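PDB 3AF5: putative uncharacterized protein PH1404 from Pyrococcus horikoshii, which probably terminates transcription as a zinc-dependent ribonuclease of the metallo-beta-lactamase superfamily, cutting the nascent RNA where it leaves RNA polymerase. Local coordinates for residues E110-A115 / K141-P146. Sequence-based numbering, arbitrary orientation.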
loop_
_atom_site.group_PDB
_atom_site.type_symbol
_atom_site.label_atom_id
_atom_site.label_comp_id
_atom_site.label_asym_id
_atom_site.label_seq_id
_atom_site.Cartn_x
_atom_site.Cartn_y
_atom_site.Cartn_z
ATOM N N GLU A 110 -9.328 -11.448 -19.636
ATOM C CA GLU A 110 -10.119 -10.285 -19.285
ATOM C C GLU A 110 -9.610 -9.034 -19.999
ATOM O O GLU A 110 -8.409 -8.770 -20.015
ATOM C CB GLU A 110 -10.040 -10.129 -17.766
ATOM C CG GLU A 110 -10.739 -8.938 -17.153
ATOM C CD GLU A 110 -10.715 -9.009 -15.631
ATOM O OE1 GLU A 110 -11.020 -7.994 -14.971
ATOM O OE2 GLU A 110 -10.393 -10.094 -15.094
ATOM N N VAL A 111 -10.524 -8.276 -20.601
ATOM C CA VAL A 111 -10.162 -7.045 -21.307
ATOM C C VAL A 111 -10.538 -5.816 -20.496
ATOM O O VAL A 111 -11.706 -5.609 -20.164
ATOM C CB VAL A 111 -10.868 -6.928 -22.669
ATOM C CG1 VAL A 111 -10.445 -5.645 -23.359
ATOM C CG2 VAL A 111 -10.528 -8.113 -23.529
ATOM N N LEU A 112 -9.538 -4.999 -20.189
ATOM C CA LEU A 112 -9.740 -3.784 -19.416
ATOM C C LEU A 112 -9.993 -2.629 -20.388
ATOM O O LEU A 112 -9.100 -2.234 -21.138
ATOM C CB LEU A 112 -8.497 -3.521 -18.553
ATOM C CG LEU A 112 -8.509 -2.449 -17.455
ATOM C CD1 LEU A 112 -7.359 -2.707 -16.492
ATOM C CD2 LEU A 112 -8.397 -1.057 -18.063
ATOM N N ILE A 113 -11.220 -2.109 -20.378
ATOM C CA ILE A 113 -11.609 -1.003 -21.254
ATOM C C ILE A 113 -11.747 0.291 -20.462
ATOM O O ILE A 113 -12.488 0.352 -19.482
ATOM C CB ILE A 113 -12.958 -1.276 -21.941
ATOM C CG1 ILE A 113 -12.931 -2.641 -22.627
ATOM C CG2 ILE A 113 -13.247 -0.185 -22.961
ATOM C CD1 ILE A 113 -14.277 -3.077 -23.167
ATOM N N GLU A 114 -11.045 1.328 -20.905
ATOM C CA GLU A 114 -11.066 2.623 -20.230
ATOM C C GLU A 114 -11.713 3.685 -21.117
ATOM O O GLU A 114 -11.402 3.778 -22.305
ATOM C CB GLU A 114 -9.630 3.025 -19.884
ATOM C CG GLU A 114 -9.489 4.163 -18.894
ATOM C CD GLU A 114 -8.034 4.474 -18.594
ATOM O OE1 GLU A 114 -7.311 3.553 -18.152
ATOM O OE2 GLU A 114 -7.614 5.634 -18.800
ATOM N N ALA A 115 -12.606 4.489 -20.542
ATOM C CA ALA A 115 -13.291 5.535 -21.301
ATOM C C ALA A 115 -13.797 6.687 -20.428
ATOM O O ALA A 115 -14.132 6.490 -19.260
ATOM C CB ALA A 115 -14.454 4.927 -22.079
ATOM N N LYS A 141 -14.226 -5.352 -18.650
ATOM C CA LYS A 141 -14.208 -4.616 -17.392
ATOM C C LYS A 141 -13.962 -3.149 -17.717
ATOM O O LYS A 141 -12.861 -2.768 -18.114
ATOM C CB LYS A 141 -13.108 -5.157 -16.476
ATOM C CG LYS A 141 -13.295 -6.623 -16.103
ATOM C CD LYS A 141 -14.586 -6.846 -15.316
ATOM C CE LYS A 141 -14.879 -8.331 -15.130
ATOM N NZ LYS A 141 -13.794 -9.042 -14.397
ATOM N N VAL A 142 -15.001 -2.334 -17.560
ATOM C CA VAL A 142 -14.910 -0.910 -17.857
ATOM C C VAL A 142 -14.402 -0.074 -16.689
ATOM O O VAL A 142 -14.769 -0.298 -15.534
ATOM C CB VAL A 142 -16.275 -0.350 -18.313
ATOM C CG1 VAL A 142 -16.641 -0.925 -19.670
ATOM C CG2 VAL A 142 -17.346 -0.696 -17.288
ATOM N N VAL A 143 -13.558 0.900 -17.011
ATOM C CA VAL A 143 -12.965 1.789 -16.019
ATOM C C VAL A 143 -13.043 3.239 -16.500
ATOM O O VAL A 143 -12.639 3.549 -17.623
ATOM C CB VAL A 143 -11.477 1.433 -15.791
ATOM C CG1 VAL A 143 -10.898 2.291 -14.679
ATOM C CG2 VAL A 143 -11.337 -0.051 -15.474
ATOM N N ARG A 144 -13.559 4.129 -15.659
ATOM C CA ARG A 144 -13.647 5.531 -16.047
ATOM C C ARG A 144 -12.237 6.117 -16.145
ATOM O O ARG A 144 -11.408 5.914 -15.260
ATOM C CB ARG A 144 -14.477 6.323 -15.031
ATOM C CG ARG A 144 -14.620 7.795 -15.386
ATOM C CD ARG A 144 -15.602 8.493 -14.469
ATOM N NE ARG A 144 -16.863 7.764 -14.386
ATOM C CZ ARG A 144 -17.973 8.241 -13.830
ATOM N NH1 ARG A 144 -17.987 9.461 -13.306
ATOM N NH2 ARG A 144 -19.069 7.493 -13.789
ATOM N N THR A 145 -11.967 6.838 -17.228
ATOM C CA THR A 145 -10.655 7.445 -17.436
ATOM C C THR A 145 -10.237 8.305 -16.253
ATOM O O THR A 145 -10.953 9.223 -15.859
ATOM C CB THR A 145 -10.647 8.332 -18.694
ATOM O OG1 THR A 145 -10.981 7.537 -19.838
ATOM C CG2 THR A 145 -9.272 8.968 -18.898
ATOM N N PRO A 146 -9.070 8.015 -15.663
ATOM C CA PRO A 146 -8.608 8.810 -14.522
ATOM C C PRO A 146 -8.252 10.228 -14.978
ATOM O O PRO A 146 -7.786 10.427 -16.102
ATOM C CB PRO A 146 -7.396 8.024 -14.026
ATOM C CG PRO A 146 -6.863 7.406 -15.283
ATOM C CD PRO A 146 -8.117 6.934 -15.975
#
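Strand 110-115 runs parallel to the end of strand 139-144. Their axes come within 4.6 Å and are turned 29° from each other. Five backbone hydrogen bonds join the segments. V111 O accepts from K141 N, and K141 O from I113 N. I113 O receives V143 N at 2.7 Å, and V143 O receives A115 N. The fifth, T145 N to A115 O (3.0 Å), lies past the end of strand 139-144 and reaches the oxygen from above its carbonyl plane. CA-H...O contacts run beside these bonds.

L112, K141, E114 and V143 project to one face of the sheet. There L112 CD2 meets V143 CG2 at 4.0 Å. I113 and V142 take the other face, where I113 CB lies 4.3 Å from V142 CG1. E114 has CG anti to its backbone nitrogen (chi1 -166°). This sends the extended side chain across the residues after strand 139-144, at about a right angle to T145 and P146. E114 OE2 reaches T145 CG2 (3.7 Å) and P146 CD. E114 OE1 has a long, weak ion pair with R157. At the other end E110 and K141 form a weak salt bridge, doubtful in detail because the position of E110 OE1 is uncertain. R144 points away and gives NH1 to the carbonyl oxygen of F485.

Helix 127-136 joins the strands in a beta-alpha-beta unit of the assigned KHb repeat, consistent with a type II KH fold. Strand 101-105 flanks 110-115 on its other side. The five backbone bonds thus set the register, while side-chain charge pairing across the segments is weak.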